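Long-range contact in ABC sugar transporter, periplasmic sugar binding protein (Legionella pneumophila subsp. pneumophila, PDB 3ROT), which probably binds a carbohydrate in the periplasm as the solute-binding component of an ABC sugar transporter: residues S110-K122 / G144-L156. Sequence-based numbering, arbitrary orientation.
Sequences SDNLLAGKKLGEK and GLEKRAYGIKTIL
Gly-116 and Gly-151 meet backbone to backbone where helix 112-122 crosses helix 144-156, with the axes of the two segments only 6.5 Å apart and inclined at -39°. Glycine suits both places, since neither residue has a side chain to hold the backbones apart. The bare surfaces let alpha carbons approach carbonyl oxygens directly. Gly-116 CA lies 3.5 Å from Arg-148 O, and Lys-117 CA 3.4 Å from Gly-151 O, both as CA-H...O contacts.

Apolar groups fill in around the glycine crossing. Ile-155 leans over Gly-120, a third glycine, and its branched side chain serves two neighbours: CG2 rests 3.7 Å from Gly-120 C, while CG1 meets Lys-117 O and CD1 touches the aliphatic CG of Glu-121, the Ile-155 and Glu-121 side chains crossing at about a right angle. Ile-152 lays CG1 against Gly-116 O. On the solvent side Leu-113 CD1 touches the edge of the Tyr-150 ring at CD2 (3.6 Å), the two side chains pointing the same way.

Both helices belong to the C-terminal lobe of a type I periplasmic binding protein, where they flank its parallel sheet: Leu-119 reaches strands 220-224 and 241-243, and Leu-156 strand 162-167.

Lys-117 NZ donates a hydrogen bond to Thr-154 OG1 at 3.0 Å. Lysine is long enough to carry its amine to the other helix, running extended until a bend at its last torsion (chi4 -56°) brings it to the hydroxyl, which in turn donates to Gly-151 O within its own helix. Near the helix starts, the Asn-112 amide sits at the edge of the Arg-148 guanidinium, and Leu-145 CD2 lies over one guanidinium face. Arg-148 NH1 is hydrogen-bonded to Leu-195 O and to a glycerol, probably from the crystallisation liquor.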
ATOM      1  N   SER A 110     -17.378  -7.537  12.482  1.00 24.00           N
ATOM      2  CA  SER A 110     -18.395  -6.600  12.919  1.00 24.92           C
ATOM      3  C   SER A 110     -19.632  -6.714  12.044  1.00 25.23           C
ATOM      4  O   SER A 110     -19.614  -7.368  11.000  1.00 26.36           O
ATOM      5  CB  SER A 110     -17.846  -5.166  12.905  1.00 26.30           C
ATOM      6  OG  SER A 110     -17.225  -4.856  11.675  1.00 28.74           O
ATOM      7  N   ASP A 111     -20.717  -6.106  12.506  1.00 27.07           N
ATOM      8  CA  ASP A 111     -21.975  -6.091  11.776  1.00 27.54           C
ATOM      9  C   ASP A 111     -21.833  -4.872  10.861  1.00 26.29           C
ATOM     10  O   ASP A 111     -22.058  -3.744  11.281  1.00 26.59           O
ATOM     11  CB  ASP A 111     -23.125  -5.893  12.759  1.00 32.08           C
ATOM     12  CG  ASP A 111     -24.473  -5.775  12.070  1.00 35.81           C
ATOM     13  OD1 ASP A 111     -24.525  -5.259  10.932  1.00 38.40           O
ATOM     14  OD2 ASP A 111     -25.483  -6.180  12.682  1.00 39.96           O
ATOM     15  N   ASN A 112     -21.437  -5.111   9.619  1.00 25.69           N
ATOM     16  CA  ASN A 112     -21.209  -4.038   8.654  1.00 24.78           C
ATOM     17  C   ASN A 112     -22.324  -3.010   8.512  1.00 26.15           C
ATOM     18  O   ASN A 112     -22.058  -1.815   8.471  1.00 23.18           O
ATOM     19  CB  ASN A 112     -20.863  -4.641   7.291  1.00 23.59           C
ATOM     20  CG  ASN A 112     -19.395  -5.005   7.177  1.00 24.65           C
ATOM     21  OD1 ASN A 112     -19.037  -6.055   6.644  1.00 27.08           O
ATOM     22  ND2 ASN A 112     -18.532  -4.123   7.674  1.00 23.74           N
ATOM     23  N   LEU A 113     -23.565  -3.476   8.429  1.00 26.20           N
ATOM     24  CA  LEU A 113     -24.704  -2.576   8.300  1.00 27.81           C
ATOM     25  C   LEU A 113     -24.756  -1.641   9.491  1.00 27.02           C
ATOM     26  O   LEU A 113     -24.792  -0.425   9.332  1.00 25.87           O
ATOM     27  CB  LEU A 113     -26.010  -3.367   8.227  1.00 28.27           C
ATOM     28  CG  LEU A 113     -27.296  -2.541   8.101  1.00 32.27           C
ATOM     29  CD1 LEU A 113     -27.265  -1.702   6.821  1.00 27.59           C
ATOM     30  CD2 LEU A 113     -28.496  -3.498   8.100  1.00 30.45           C
ATOM     31  N   LEU A 114     -24.752  -2.214  10.688  1.00 26.75           N
ATOM     32  CA  LEU A 114     -24.812  -1.413  11.897  1.00 27.91           C
ATOM     33  C   LEU A 114     -23.618  -0.469  12.016  1.00 26.72           C
ATOM     34  O   LEU A 114     -23.777   0.684  12.430  1.00 24.04           O
ATOM     35  CB  LEU A 114     -24.918  -2.321  13.130  1.00 31.92           C
ATOM     36  CG  LEU A 114     -24.956  -1.625  14.495  1.00 36.76           C
ATOM     37  CD1 LEU A 114     -26.079  -0.587  14.521  1.00 40.94           C
ATOM     38  CD2 LEU A 114     -25.145  -2.662  15.597  1.00 38.97           C
ATOM     39  N   ALA A 115     -22.428  -0.943  11.649  1.00 24.71           N
ATOM     40  CA  ALA A 115     -21.229  -0.103  11.708  1.00 23.07           C
ATOM     41  C   ALA A 115     -21.402   1.117  10.802  1.00 23.68           C
ATOM     42  O   ALA A 115     -21.021   2.227  11.162  1.00 23.86           O
ATOM     43  CB  ALA A 115     -19.997  -0.899  11.279  1.00 24.87           C
ATOM     44  N   GLY A 116     -21.972   0.900   9.618  1.00 23.03           N
ATOM     45  CA  GLY A 116     -22.202   1.998   8.695  1.00 22.10           C
ATOM     46  C   GLY A 116     -23.159   3.013   9.297  1.00 24.07           C
ATOM     47  O   GLY A 116     -22.905   4.220   9.275  1.00 24.84           O
ATOM     48  N   LYS A 117     -24.266   2.528   9.848  1.00 23.85           N
ATOM     49  CA  LYS A 117     -25.248   3.420  10.468  1.00 25.49           C
ATOM     50  C   LYS A 117     -24.583   4.230  11.562  1.00 24.44           C
ATOM     51  O   LYS A 117     -24.780   5.437  11.655  1.00 24.56           O
ATOM     52  CB  LYS A 117     -26.396   2.631  11.090  1.00 27.07           C
ATOM     53  CG  LYS A 117     -27.239   1.863  10.104  1.00 31.42           C
ATOM     54  CD  LYS A 117     -28.414   1.210  10.826  1.00 36.00           C
ATOM     55  CE  LYS A 117     -29.283   0.405   9.863  1.00 40.29           C
ATOM     56  NZ  LYS A 117     -29.775   1.239   8.728  1.00 43.76           N
ATOM     57  N   LYS A 118     -23.796   3.550  12.388  1.00 23.36           N
ATOM     58  CA  LYS A 118     -23.089   4.199  13.479  1.00 25.05           C
ATOM     59  C   LYS A 118     -22.106   5.261  12.986  1.00 24.44           C
ATOM     60  O   LYS A 118     -21.966   6.324  13.599  1.00 24.70           O
ATOM     61  CB  LYS A 118     -22.355   3.148  14.307  1.00 30.26           C
ATOM     62  CG  LYS A 118     -21.312   3.716  15.249  1.00 38.55           C
ATOM     63  CD  LYS A 118     -21.927   4.483  16.406  1.00 43.33           C
ATOM     64  CE  LYS A 118     -20.830   5.071  17.284  1.00 46.49           C
ATOM     65  NZ  LYS A 118     -19.814   4.039  17.672  1.00 46.89           N
ATOM     66  N   LEU A 119     -21.421   4.987  11.882  1.00 23.92           N
ATOM     67  CA  LEU A 119     -20.470   5.969  11.384  1.00 24.40           C
ATOM     68  C   LEU A 119     -21.256   7.172  10.897  1.00 22.71           C
ATOM     69  O   LEU A 119     -20.876   8.306  11.150  1.00 19.30           O
ATOM     70  CB  LEU A 119     -19.610   5.405  10.254  1.00 23.27           C
ATOM     71  CG  LEU A 119     -18.462   6.348   9.878  1.00 24.32           C
ATOM     72  CD1 LEU A 119     -17.692   6.745  11.146  1.00 22.86           C
ATOM     73  CD2 LEU A 119     -17.543   5.676   8.859  1.00 23.71           C
ATOM     74  N   GLY A 120     -22.357   6.900  10.206  1.00 24.49           N
ATOM     75  CA  GLY A 120     -23.211   7.965   9.716  1.00 24.52           C
ATOM     76  C   GLY A 120     -23.693   8.857  10.848  1.00 24.63           C
ATOM     77  O   GLY A 120     -23.626  10.071  10.738  1.00 25.70           O
ATOM     78  N   GLU A 121     -24.163   8.263  11.944  1.00 25.88           N
ATOM     79  CA  GLU A 121     -24.656   9.033  13.087  1.00 28.31           C
ATOM     80  C   GLU A 121     -23.568   9.867  13.770  1.00 28.29           C
ATOM     81  O   GLU A 121     -23.831  10.967  14.257  1.00 26.60           O
ATOM     82  CB  GLU A 121     -25.293   8.106  14.129  1.00 31.24           C
ATOM     83  CG  GLU A 121     -26.459   7.284  13.614  1.00 39.78           C
ATOM     84  CD  GLU A 121     -26.959   6.270  14.635  1.00 44.64           C
ATOM     85  OE1 GLU A 121     -26.123   5.556  15.233  1.00 48.05           O
ATOM     86  OE2 GLU A 121     -28.189   6.181  14.833  1.00 46.72           O
ATOM     87  N   LYS A 122     -22.347   9.341  13.811  1.00 26.49           N
ATOM     88  CA  LYS A 122     -21.247  10.056  14.444  1.00 27.00           C
ATOM     89  C   LYS A 122     -20.826  11.269  13.608  1.00 25.02           C
ATOM     90  O   LYS A 122     -20.546  12.339  14.147  1.00 25.41           O
ATOM     91  CB  LYS A 122     -20.058   9.107  14.653  1.00 27.98           C
ATOM     92  CG  LYS A 122     -18.807   9.769  15.209  1.00 31.27           C
ATOM     93  CD  LYS A 122     -19.071  10.540  16.489  1.00 33.24           C
ATOM     94  CE  LYS A 122     -19.812   9.692  17.504  1.00 36.81           C
ATOM     95  NZ  LYS A 122     -19.134   8.392  17.720  1.00 40.44           N
ATOM     96  N   GLY A 144     -19.473  -6.818   2.023  1.00 25.95           N
ATOM     97  CA  GLY A 144     -19.338  -6.201   3.332  1.00 26.19           C
ATOM     98  C   GLY A 144     -19.384  -4.692   3.175  1.00 26.31           C
ATOM     99  O   GLY A 144     -20.087  -3.995   3.912  1.00 25.87           O
ATOM    100  N   LEU A 145     -18.642  -4.175   2.201  1.00 24.59           N
ATOM    101  CA  LEU A 145     -18.629  -2.743   1.979  1.00 22.56           C
ATOM    102  C   LEU A 145     -19.990  -2.230   1.495  1.00 23.82           C
ATOM    103  O   LEU A 145     -20.343  -1.089   1.763  1.00 24.21           O
ATOM    104  CB  LEU A 145     -17.517  -2.371   0.990  1.00 22.58           C
ATOM    105  CG  LEU A 145     -16.115  -2.852   1.387  1.00 21.36           C
ATOM    106  CD1 LEU A 145     -15.081  -2.223   0.465  1.00 20.64           C
ATOM    107  CD2 LEU A 145     -15.825  -2.483   2.842  1.00 20.55           C
ATOM    108  N   GLU A 146     -20.759  -3.065   0.794  1.00 26.79           N
ATOM    109  CA  GLU A 146     -22.086  -2.635   0.334  1.00 29.50           C
ATOM    110  C   GLU A 146     -22.961  -2.378   1.563  1.00 28.30           C
ATOM    111  O   GLU A 146     -23.721  -1.409   1.610  1.00 28.41           O
ATOM    112  CB  GLU A 146     -22.748  -3.702  -0.553  1.00 31.65           C
ATOM    113  CG  GLU A 146     -21.879  -4.180  -1.700  1.00 39.84           C
ATOM    114  CD  GLU A 146     -22.597  -5.129  -2.652  1.00 44.41           C
ATOM    115  OE1 GLU A 146     -23.380  -5.990  -2.182  1.00 45.56           O
ATOM    116  OE2 GLU A 146     -22.356  -5.025  -3.876  1.00 47.21           O
ATOM    117  N   LYS A 147     -22.846  -3.245   2.564  1.00 29.03           N
ATOM    118  CA  LYS A 147     -23.623  -3.086   3.791  1.00 30.76           C
ATOM    119  C   LYS A 147     -23.224  -1.801   4.517  1.00 27.86           C
ATOM    120  O   LYS A 147     -24.083  -1.099   5.061  1.00 26.17           O
ATOM    121  CB  LYS A 147     -23.425  -4.289   4.719  1.00 35.16           C
ATOM    122  CG  LYS A 147     -24.055  -5.580   4.212  1.00 42.41           C
ATOM    123  CD  LYS A 147     -25.561  -5.443   4.116  1.00 48.07           C
ATOM    124  CE  LYS A 147     -26.227  -6.758   3.720  1.00 52.03           C
ATOM    125  NZ  LYS A 147     -27.717  -6.623   3.655  1.00 52.80           N
ATOM    126  N   ARG A 148     -21.927  -1.495   4.526  1.00 25.68           N
ATOM    127  CA  ARG A 148     -21.444  -0.268   5.171  1.00 27.51           C
ATOM    128  C   ARG A 148     -22.039   0.965   4.510  1.00 25.67           C
ATOM    129  O   ARG A 148     -22.573   1.851   5.179  1.00 26.27           O
ATOM    130  CB  ARG A 148     -19.924  -0.155   5.085  1.00 26.51           C
ATOM    131  CG  ARG A 148     -19.198  -0.995   6.084  1.00 28.98           C
ATOM    132  CD  ARG A 148     -17.699  -0.920   5.882  1.00 27.52           C
ATOM    133  NE  ARG A 148     -17.093  -2.076   6.522  1.00 26.67           N
ATOM    134  CZ  ARG A 148     -15.793  -2.287   6.640  1.00 24.50           C
ATOM    135  NH1 ARG A 148     -14.918  -1.413   6.159  1.00 19.06           N
ATOM    136  NH2 ARG A 148     -15.379  -3.383   7.246  1.00 25.08           N
ATOM    137  N   ALA A 149     -21.916   1.014   3.187  1.00 26.98           N
ATOM    138  CA  ALA A 149     -22.437   2.125   2.406  1.00 28.85           C
ATOM    139  C   ALA A 149     -23.933   2.284   2.661  1.00 29.42           C
ATOM    140  O   ALA A 149     -24.413   3.394   2.893  1.00 29.89           O
ATOM    141  CB  ALA A 149     -22.186   1.882   0.928  1.00 27.24           C
ATOM    142  N   TYR A 150     -24.664   1.172   2.618  1.00 30.67           N
ATOM    143  CA  TYR A 150     -26.103   1.209   2.842  1.00 33.20           C
ATOM    144  C   TYR A 150     -26.417   1.780   4.215  1.00 31.25           C
ATOM    145  O   TYR A 150     -27.302   2.623   4.359  1.00 31.72           O
ATOM    146  CB  TYR A 150     -26.720  -0.186   2.735  1.00 38.09           C
ATOM    147  CG  TYR A 150     -28.235  -0.147   2.754  1.00 42.04           C
ATOM    148  CD1 TYR A 150     -28.961   0.173   1.604  1.00 44.81           C
ATOM    149  CD2 TYR A 150     -28.939  -0.386   3.931  1.00 44.45           C
ATOM    150  CE1 TYR A 150     -30.357   0.251   1.631  1.00 47.33           C
ATOM    151  CE2 TYR A 150     -30.327  -0.308   3.973  1.00 46.32           C
ATOM    152  CZ  TYR A 150     -31.032   0.010   2.823  1.00 48.56           C
ATOM    153  OH  TYR A 150     -32.407   0.089   2.876  1.00 49.96           O
ATOM    154  N   GLY A 151     -25.698   1.308   5.226  1.00 28.81           N
ATOM    155  CA  GLY A 151     -25.922   1.808   6.567  1.00 25.98           C
ATOM    156  C   GLY A 151     -25.683   3.304   6.662  1.00 25.59           C
ATOM    157  O   GLY A 151     -26.419   4.024   7.330  1.00 24.41           O
ATOM    158  N   ILE A 152     -24.647   3.786   5.989  1.00 25.22           N
ATOM    159  CA  ILE A 152     -24.348   5.209   6.033  1.00 26.54           C
ATOM    160  C   ILE A 152     -25.455   6.019   5.347  1.00 27.16           C
ATOM    161  O   ILE A 152     -25.942   7.009   5.899  1.00 26.77           O
ATOM    162  CB  ILE A 152     -22.968   5.501   5.384  1.00 24.95           C
ATOM    163  CG1 ILE A 152     -21.856   4.927   6.279  1.00 24.28           C
ATOM    164  CG2 ILE A 152     -22.783   7.005   5.180  1.00 23.68           C
ATOM    165  CD1 ILE A 152     -20.446   4.934   5.661  1.00 20.42           C
ATOM    166  N   LYS A 153     -25.861   5.571   4.165  1.00 28.96           N
ATOM    167  CA  LYS A 153     -26.900   6.247   3.395  1.00 31.71           C
ATOM    168  C   LYS A 153     -28.246   6.361   4.120  1.00 31.68           C
ATOM    169  O   LYS A 153     -28.933   7.372   3.990  1.00 31.24           O
ATOM    170  CB  LYS A 153     -27.089   5.530   2.057  1.00 33.04           C
ATOM    171  CG  LYS A 153     -25.847   5.554   1.190  1.00 36.61           C
ATOM    172  CD  LYS A 153     -26.026   4.730  -0.062  1.00 36.81           C
ATOM    173  CE  LYS A 153     -24.725   4.632  -0.838  1.00 37.81           C
ATOM    174  NZ  LYS A 153     -24.859   3.720  -2.002  1.00 40.26           N
ATOM    175  N   THR A 154     -28.625   5.336   4.877  1.00 32.44           N
ATOM    176  CA  THR A 154     -29.891   5.386   5.604  1.00 34.42           C
ATOM    177  C   THR A 154     -29.882   6.548   6.595  1.00 34.15           C
ATOM    178  O   THR A 154     -30.867   7.281   6.711  1.00 35.41           O
ATOM    179  CB  THR A 154     -30.182   4.066   6.368  1.00 35.59           C
ATOM    180  OG1 THR A 154     -29.127   3.799   7.299  1.00 37.99           O
ATOM    181  CG2 THR A 154     -30.301   2.908   5.397  1.00 35.02           C
ATOM    182  N   ILE A 155     -28.771   6.732   7.303  1.00 32.21           N
ATOM    183  CA  ILE A 155     -28.686   7.827   8.258  1.00 31.79           C
ATOM    184  C   ILE A 155     -28.721   9.161   7.516  1.00 32.07           C
ATOM    185  O   ILE A 155     -29.438  10.075   7.908  1.00 33.03           O
ATOM    186  CB  ILE A 155     -27.394   7.749   9.100  1.00 31.09           C
ATOM    187  CG1 ILE A 155     -27.336   6.409   9.847  1.00 31.84           C
ATOM    188  CG2 ILE A 155     -27.327   8.931  10.057  1.00 29.14           C
ATOM    189  CD1 ILE A 155     -28.594   6.063  10.639  1.00 29.36           C
ATOM    190  N   LEU A 156     -27.963   9.259   6.429  1.00 32.73           N
ATOM    191  CA  LEU A 156     -27.911  10.490   5.650  1.00 34.41           C
ATOM    192  C   LEU A 156     -29.254  10.839   5.028  1.00 36.78           C
ATOM    193  O   LEU A 156     -29.620  12.011   4.951  1.00 35.12           O
ATOM    194  CB  LEU A 156     -26.860  10.388   4.548  1.00 33.03           C
ATOM    195  CG  LEU A 156     -25.412  10.244   5.004  1.00 32.35           C
ATOM    196  CD1 LEU A 156     -24.519  10.220   3.780  1.00 32.64           C
ATOM    197  CD2 LEU A 156     -25.036  11.391   5.928  1.00 29.21           C
TER